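PDB 6H0C: putative diflavin flavoprotein A 3 from Synechocystis sp., which probably passes electrons from NADH to oxygen, reducing it to water, and is represented here by its flavodiiron core, a metallo-hydrolase-like domain joined to a flavodoxin-like domain. Local coordinates for residues A[165-170]-A[224-229]; A[171-176]-A[212-217]; A[340-345]-A[367-372]. All blocks are in the same frame, centred on the assembly; numbering follows the deposited sequence.

Interactions 1 and 2 belong to the metallo-hydrolase-like domain and lie next to each other, their centres about 10 Å apart. Interaction 1 pairs strands 167-171 and 224-227 of a five-stranded mixed sheet. Interaction 2 is nested inside the chain loop this pairing closes, setting the loop after strand 167-171 against helix 207-217. The two contacts touch: Ser228 and His229 meet Asp171 and Lys172, and Tyr225 stacks on Phe174. Interaction 3 comes later in the chain, in the parallel sheet of the flavodoxin-like domain, with its centre about 41 Å from interaction 1 and about 32 Å from interaction 2. The contacts lie in two different domains of the core, which follow one another along the chain.

Interaction 1: residues A[165-170]-A[224-229]; sequences TEILFT and TYAPSH
Tyr225 and Leu168 are paired neighbours on two parallel strands, their side chains lying side by side on one face of the sheet. Start at Tyr225 CB, which is 3.9 Å from Thr170 CG2. CG stands anti to the carbonyl carbon (chi1 -61°), and the ring lies beside Leu168: CD1 touches Leu168 CB at 4.1 Å as well as the methyl of Thr170, CE1 rests on Leu168 CD2 at 4.0 Å, and the terminal OH is hydrogen-bonded to Thr241 OG1. On the other face, Ala226 CB rests against both Ile167 CG2 (3.6 Å) and Phe169 CD1 (3.7 Å), which lie on one side of it, while Ile167 CG2 sits over the centre of the Phe169 ring. Between these faces runs the parallel ladder. Leu168 N donates to Thr224 O at 3.0 Å, Ala226 N to Leu168 O at 2.8 Å and Thr170 N to Ala226 O at 3.1 Å. The first two are nearly straight; in the third, the donor stands 54° out of the carbonyl plane. Thr170 OG1 packs on Pro227 but bonds to Leu173 O, tying Thr170 to the loop that follows strand 167-171. Strand 224-227 forms one edge of the five-stranded sheet in this metallo-hydrolase-like domain. Around these three backbone bonds the side chains are mostly apolar, the exception being Thr224 OG1, which bonds a water and Arg234 NE.

Interaction 2: residues A[171-176]-A[212-217]; sequences DKLFGA and AALNKL
Leu217 N donates to Ala213 O at 3.0 Å, and this helical bond spans the turn that carries both side chains toward Leu173. The setting is the metallo-beta-lactamase fold, in which helices flank paired sheets: helix 207-217 packs here against the loop that leaves strand 167-171, and Leu217 also touches Ile147 of strand 143-148. All the contacts between the two segments are apolar. The backbones stay well apart, 9.1 Å between Leu173 CA and Leu214 CA at their nearest, and side-chain ends do the touching. Leu173 has its CD1 anti to CA (chi2 171°), pushing that methyl out to the helix. There it meets Leu217 CD1 at 3.9 Å and Ala213 CB at 4.0 Å, with Leu214 CD1 a little farther off at 4.3 Å, so one methyl sits against three residues of a single helical face. Phe174 follows directly and has a positive phi (76°), consistent with both consecutive CB atoms pointing to the helix.

The start of the loop is polar. Lys172 NZ is hydrogen-bonded to His229 NE2 and to a citrate probably taken from the crystallisation liquor, while Asp171 OD1 bonds His83 ND1. In canonical flavodiiron proteins the corresponding region lines the diiron pocket, so Leu173 and Phe174 probably sit just behind that pocket. Phe174 also stacks with Tyr225 and with Tyr244 of helix 237-253, a helix that Leu214 touches as well. Phe174 and Leu214 themselves meet tip to tip: CZ of the ring lies 3.8 Å from Leu214 CG and 3.9 Å from each of the methyls Leu214 CD1 and CD2.

Interaction 3: residues A[340-345]-A[367-372]; sequences QLCGVF and FSFGFD
Leu341 presses on Gly370 tightly: CD2 comes to 3.5 Å from Gly370 CA, closer than carbons usually pack, and CG sits almost as near to the same bare carbon. CG gets there by standing anti to the backbone N (chi1 -165°). Alongside, Cys342 is gripped by both its backbone groups. Its N donates to Ser368 O at 2.9 Å and its O accepts from Gly370 N at 2.7 Å, each donor lying nearly in line with the C=O it meets. On the face opposite Leu341, Cys342 CB packs on Phe367 CB at 3.7 Å, and SG approaches the Phe369 ring obliquely, 4.6 Å from its centroid and 42° off the normal.

These are the two strands of a beta-alpha-beta crossover in the flavodoxin-like domain. Helix 353-364 makes the connection and packs on Cys342 and Val344, and strand 368-377 forms an edge of the parallel sheet.

On either side of the Cys342 bonds, waters bridge the two segments in place of direct bonds, before pairing resumes at Val344 with Ile374. One water donates to Gln340 O and accepts from Ser368 N at 2.8 Å, next to the exposed Ser368 side chain. Another accepts from Val344 N at 3.0 Å and donates to Phe371 O. Here Phe371 turns its ring edge to the strand, with CE2 3.7 Å from Val344 O and close to the ring plane.

Interaction 1: residues A[165-170]-A[224-229]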
# COMPACT_ATOMS: atom_id res chain seq x y z
N THR A 165 3.41 -16.66 -19.78
CA THR A 165 2.12 -16.03 -20.06
C THR A 165 2.25 -14.53 -20.31
O THR A 165 1.26 -13.87 -20.67
CB THR A 165 1.15 -16.24 -18.88
OG1 THR A 165 1.73 -15.68 -17.69
CG2 THR A 165 0.88 -17.73 -18.66
N GLU A 166 3.45 -14.00 -20.09
CA GLU A 166 3.73 -12.58 -20.23
C GLU A 166 2.88 -11.74 -19.28
O GLU A 166 2.52 -10.60 -19.58
CB GLU A 166 3.52 -12.13 -21.67
CG GLU A 166 4.64 -12.61 -22.58
CD GLU A 166 4.21 -12.71 -24.01
OE1 GLU A 166 3.04 -13.09 -24.25
OE2 GLU A 166 5.04 -12.40 -24.88
N ILE A 167 2.56 -12.32 -18.13
CA ILE A 167 1.84 -11.60 -17.10
C ILE A 167 2.82 -11.08 -16.06
O ILE A 167 3.68 -11.82 -15.57
CB ILE A 167 0.79 -12.47 -16.41
CG1 ILE A 167 -0.25 -12.96 -17.42
CG2 ILE A 167 0.13 -11.70 -15.27
CD1 ILE A 167 -1.22 -13.99 -16.84
N LEU A 168 2.69 -9.80 -15.75
CA LEU A 168 3.36 -9.21 -14.60
C LEU A 168 2.34 -9.11 -13.46
O LEU A 168 1.31 -8.45 -13.60
CB LEU A 168 3.92 -7.83 -14.96
CG LEU A 168 4.91 -7.16 -14.01
CD1 LEU A 168 6.18 -8.00 -13.89
CD2 LEU A 168 5.22 -5.77 -14.51
N PHE A 169 2.61 -9.79 -12.36
CA PHE A 169 1.76 -9.68 -11.19
C PHE A 169 2.22 -8.47 -10.40
O PHE A 169 3.31 -8.48 -9.83
CB PHE A 169 1.82 -10.97 -10.36
CG PHE A 169 1.31 -12.17 -11.11
CD1 PHE A 169 -0.04 -12.50 -11.10
CD2 PHE A 169 2.18 -12.94 -11.87
CE1 PHE A 169 -0.51 -13.59 -11.81
CE2 PHE A 169 1.71 -14.04 -12.59
CZ PHE A 169 0.36 -14.36 -12.56
N THR A 170 1.39 -7.42 -10.39
CA THR A 170 1.83 -6.10 -9.95
C THR A 170 1.34 -5.68 -8.57
O THR A 170 1.65 -4.57 -8.12
CB THR A 170 1.39 -5.00 -10.95
OG1 THR A 170 -0.03 -5.00 -11.06
CG2 THR A 170 2.01 -5.24 -12.33
N THR A 224 0.20 -8.14 -19.98
CA THR A 224 -0.90 -8.02 -19.03
C THR A 224 -0.32 -7.64 -17.67
O THR A 224 0.68 -8.21 -17.25
CB THR A 224 -1.71 -9.33 -18.88
OG1 THR A 224 -2.18 -9.76 -20.16
CG2 THR A 224 -2.90 -9.16 -17.92
N TYR A 225 -0.94 -6.68 -16.99
CA TYR A 225 -0.71 -6.50 -15.56
C TYR A 225 -1.81 -7.21 -14.80
O TYR A 225 -2.99 -7.04 -15.12
CB TYR A 225 -0.71 -5.02 -15.16
CG TYR A 225 0.35 -4.14 -15.80
CD1 TYR A 225 1.60 -4.65 -16.18
CD2 TYR A 225 0.10 -2.79 -16.01
CE1 TYR A 225 2.56 -3.82 -16.75
CE2 TYR A 225 1.05 -1.96 -16.57
CZ TYR A 225 2.27 -2.47 -16.94
OH TYR A 225 3.19 -1.59 -17.50
N ALA A 226 -1.44 -7.99 -13.80
CA ALA A 226 -2.42 -8.65 -12.95
C ALA A 226 -2.32 -8.06 -11.55
O ALA A 226 -1.49 -8.49 -10.75
CB ALA A 226 -2.17 -10.15 -12.91
N PRO A 227 -3.16 -7.04 -11.26
CA PRO A 227 -3.04 -6.23 -10.05
C PRO A 227 -3.86 -6.76 -8.88
O PRO A 227 -4.68 -7.68 -9.06
CB PRO A 227 -3.57 -4.87 -10.50
CG PRO A 227 -4.67 -5.25 -11.50
CD PRO A 227 -4.26 -6.57 -12.13
N SER A 228 -3.67 -6.19 -7.70
CA SER A 228 -4.47 -6.57 -6.53
C SER A 228 -5.95 -6.28 -6.69
O SER A 228 -6.79 -7.03 -6.17
CB SER A 228 -3.99 -5.84 -5.27
OG SER A 228 -2.67 -6.21 -4.93
N HIS A 229 -6.26 -5.18 -7.37
CA HIS A 229 -7.62 -4.62 -7.35
C HIS A 229 -8.14 -4.25 -8.73
O HIS A 229 -7.44 -3.58 -9.50
CB HIS A 229 -7.67 -3.37 -6.46
CG HIS A 229 -7.08 -3.58 -5.10
ND1 HIS A 229 -7.67 -4.38 -4.15
CD2 HIS A 229 -5.94 -3.09 -4.54
CE1 HIS A 229 -6.92 -4.38 -3.06
NE2 HIS A 229 -5.87 -3.60 -3.27
O HOH W 1 -0.39 -11.69 -21.20

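Interaction 2: residues A[171-176]-A[212-217]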
# COMPACT_ATOMS: atom_id res chain seq x y z
N ASP A 171 0.57 -6.54 -7.91
CA ASP A 171 0.12 -6.27 -6.54
C ASP A 171 -0.56 -4.88 -6.52
O ASP A 171 -1.50 -4.64 -7.30
CB ASP A 171 1.31 -6.36 -5.55
CG ASP A 171 0.87 -6.34 -4.07
OD1 ASP A 171 0.25 -7.31 -3.60
OD2 ASP A 171 1.18 -5.35 -3.38
N LYS A 172 -0.08 -3.97 -5.68
CA LYS A 172 -0.76 -2.70 -5.51
C LYS A 172 -0.54 -1.73 -6.67
O LYS A 172 -1.24 -0.73 -6.77
CB LYS A 172 -0.33 -2.05 -4.20
CG LYS A 172 -0.85 -2.77 -2.97
CD LYS A 172 -2.33 -2.45 -2.71
CE LYS A 172 -2.89 -3.30 -1.57
NZ LYS A 172 -4.25 -2.84 -1.11
N LEU A 173 0.40 -2.03 -7.56
CA LEU A 173 0.61 -1.15 -8.71
C LEU A 173 -0.39 -1.39 -9.85
O LEU A 173 -0.72 -2.54 -10.16
CB LEU A 173 2.03 -1.31 -9.26
CG LEU A 173 3.17 -0.87 -8.34
CD1 LEU A 173 4.52 -1.28 -8.91
CD2 LEU A 173 3.09 0.64 -8.14
N PHE A 174 -0.87 -0.31 -10.46
CA PHE A 174 -1.65 -0.35 -11.70
C PHE A 174 -3.11 -0.79 -11.52
O PHE A 174 -3.78 -1.13 -12.49
CB PHE A 174 -0.98 -1.27 -12.72
CG PHE A 174 0.32 -0.73 -13.25
CD1 PHE A 174 0.37 0.51 -13.86
CD2 PHE A 174 1.48 -1.46 -13.14
CE1 PHE A 174 1.56 1.02 -14.35
CE2 PHE A 174 2.68 -0.97 -13.63
CZ PHE A 174 2.72 0.28 -14.24
N GLY A 175 -3.61 -0.76 -10.29
CA GLY A 175 -4.94 -1.25 -10.03
C GLY A 175 -5.99 -0.15 -9.96
O GLY A 175 -5.72 1.01 -10.27
N ALA A 176 -7.19 -0.52 -9.54
CA ALA A 176 -8.27 0.43 -9.40
C ALA A 176 -9.34 -0.17 -8.51
O ALA A 176 -9.67 -1.35 -8.64
CB ALA A 176 -8.84 0.80 -10.75
N ALA A 212 10.94 4.25 -9.30
CA ALA A 212 12.01 3.27 -9.25
C ALA A 212 11.45 1.89 -9.60
O ALA A 212 12.08 1.11 -10.31
CB ALA A 212 12.67 3.25 -7.89
N ALA A 213 10.25 1.60 -9.10
CA ALA A 213 9.57 0.35 -9.39
C ALA A 213 9.33 0.21 -10.88
O ALA A 213 9.67 -0.81 -11.48
CB ALA A 213 8.23 0.26 -8.63
N LEU A 214 8.74 1.23 -11.50
CA LEU A 214 8.35 1.11 -12.90
C LEU A 214 9.57 1.01 -13.78
O LEU A 214 9.53 0.41 -14.86
CB LEU A 214 7.47 2.28 -13.34
CG LEU A 214 5.95 2.06 -13.29
CD1 LEU A 214 5.53 1.65 -11.89
CD2 LEU A 214 5.20 3.31 -13.74
N ASN A 215 10.66 1.60 -13.33
CA ASN A 215 11.89 1.48 -14.10
C ASN A 215 12.37 0.04 -14.14
O ASN A 215 12.77 -0.45 -15.19
CB ASN A 215 12.98 2.38 -13.54
CG ASN A 215 14.27 2.26 -14.32
OD1 ASN A 215 14.32 2.64 -15.50
ND2 ASN A 215 15.30 1.70 -13.69
N LYS A 216 12.32 -0.65 -13.00
CA LYS A 216 12.70 -2.06 -12.97
C LYS A 216 11.76 -2.92 -13.82
O LYS A 216 12.20 -3.80 -14.57
CB LYS A 216 12.71 -2.57 -11.53
CG LYS A 216 13.79 -1.99 -10.63
CD LYS A 216 13.73 -2.63 -9.24
CE LYS A 216 14.56 -1.88 -8.21
NZ LYS A 216 13.71 -1.01 -7.34
N LEU A 217 10.46 -2.66 -13.71
CA LEU A 217 9.44 -3.47 -14.38
C LEU A 217 9.48 -3.33 -15.91
O LEU A 217 9.02 -4.23 -16.62
CB LEU A 217 8.05 -3.10 -13.87
CG LEU A 217 7.84 -3.31 -12.38
CD1 LEU A 217 6.47 -2.79 -11.96
CD2 LEU A 217 7.99 -4.79 -12.05

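Interaction 3: residues A[340-345]-A[367-372]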
# COMPACT_ATOMS: atom_id res chain seq x y z
N GLN A 340 10.36 25.60 8.59
CA GLN A 340 9.47 24.56 8.09
C GLN A 340 8.14 24.58 8.85
O GLN A 340 8.12 24.73 10.08
CB GLN A 340 10.12 23.17 8.19
CG GLN A 340 11.19 22.89 7.13
CD GLN A 340 11.17 21.44 6.67
OE1 GLN A 340 10.11 20.81 6.60
NE2 GLN A 340 12.35 20.89 6.35
N LEU A 341 7.05 24.43 8.12
CA LEU A 341 5.73 24.34 8.74
C LEU A 341 5.54 22.94 9.34
O LEU A 341 5.96 21.94 8.76
CB LEU A 341 4.65 24.63 7.71
CG LEU A 341 3.26 24.92 8.26
CD1 LEU A 341 3.31 26.13 9.16
CD2 LEU A 341 2.26 25.11 7.12
N CYS A 342 4.91 22.89 10.51
CA CYS A 342 4.79 21.64 11.27
C CYS A 342 3.33 21.21 11.44
O CYS A 342 2.42 22.03 11.40
CB CYS A 342 5.45 21.81 12.64
SG CYS A 342 5.25 20.38 13.72
N GLY A 343 3.12 19.91 11.62
CA GLY A 343 1.79 19.37 11.89
C GLY A 343 1.86 18.07 12.67
O GLY A 343 2.79 17.29 12.51
N VAL A 344 0.87 17.84 13.53
CA VAL A 344 0.82 16.62 14.34
C VAL A 344 -0.57 15.98 14.33
O VAL A 344 -1.59 16.67 14.49
CB VAL A 344 1.22 16.91 15.81
CG1 VAL A 344 1.17 15.64 16.64
CG2 VAL A 344 2.61 17.54 15.86
N PHE A 345 -0.63 14.66 14.14
CA PHE A 345 -1.90 13.93 14.22
C PHE A 345 -1.73 12.53 14.79
O PHE A 345 -0.62 12.02 14.92
CB PHE A 345 -2.56 13.82 12.84
CG PHE A 345 -1.80 12.95 11.88
CD1 PHE A 345 -2.21 11.64 11.65
CD2 PHE A 345 -0.70 13.44 11.18
CE1 PHE A 345 -1.51 10.83 10.74
CE2 PHE A 345 -0.00 12.63 10.28
CZ PHE A 345 -0.41 11.33 10.06
N PHE A 367 8.64 25.70 16.07
CA PHE A 367 7.93 25.54 14.80
C PHE A 367 6.54 26.14 14.87
O PHE A 367 5.91 26.16 15.92
CB PHE A 367 7.84 24.07 14.42
CG PHE A 367 9.17 23.43 14.18
CD1 PHE A 367 9.78 23.52 12.94
CD2 PHE A 367 9.81 22.75 15.19
CE1 PHE A 367 11.00 22.94 12.72
CE2 PHE A 367 11.04 22.17 14.98
CZ PHE A 367 11.64 22.26 13.74
N SER A 368 6.08 26.65 13.73
CA SER A 368 4.69 27.07 13.60
C SER A 368 3.88 25.91 13.04
O SER A 368 4.39 25.08 12.30
CB SER A 368 4.58 28.30 12.71
OG SER A 368 5.38 29.35 13.20
N PHE A 369 2.60 25.86 13.40
CA PHE A 369 1.78 24.73 13.01
C PHE A 369 0.90 25.06 11.80
O PHE A 369 0.39 26.16 11.68
CB PHE A 369 0.96 24.28 14.21
CG PHE A 369 1.80 23.68 15.31
CD1 PHE A 369 2.00 22.30 15.38
CD2 PHE A 369 2.41 24.48 16.26
CE1 PHE A 369 2.77 21.73 16.39
CE2 PHE A 369 3.19 23.92 17.27
CZ PHE A 369 3.37 22.55 17.33
N GLY A 370 0.75 24.09 10.90
CA GLY A 370 0.01 24.29 9.66
C GLY A 370 -1.45 23.90 9.73
O GLY A 370 -2.24 24.27 8.86
N PHE A 371 -1.81 23.13 10.74
CA PHE A 371 -3.21 22.92 11.10
C PHE A 371 -3.25 22.60 12.58
O PHE A 371 -2.22 22.29 13.18
CB PHE A 371 -3.86 21.79 10.27
CG PHE A 371 -3.10 20.49 10.26
CD1 PHE A 371 -2.58 19.99 9.07
CD2 PHE A 371 -2.93 19.74 11.42
CE1 PHE A 371 -1.89 18.79 9.05
CE2 PHE A 371 -2.24 18.54 11.40
CZ PHE A 371 -1.72 18.06 10.21
N ASP A 372 -4.43 22.71 13.17
CA ASP A 372 -4.58 22.36 14.58
C ASP A 372 -4.35 20.86 14.76
O ASP A 372 -4.84 20.06 13.97
CB ASP A 372 -5.97 22.76 15.09
CG ASP A 372 -6.18 24.27 15.07
OD1 ASP A 372 -5.22 25.00 15.39
OD2 ASP A 372 -7.30 24.72 14.74
O HOH W 2 7.72 26.87 11.48
O HOH W 3 -0.56 20.27 14.41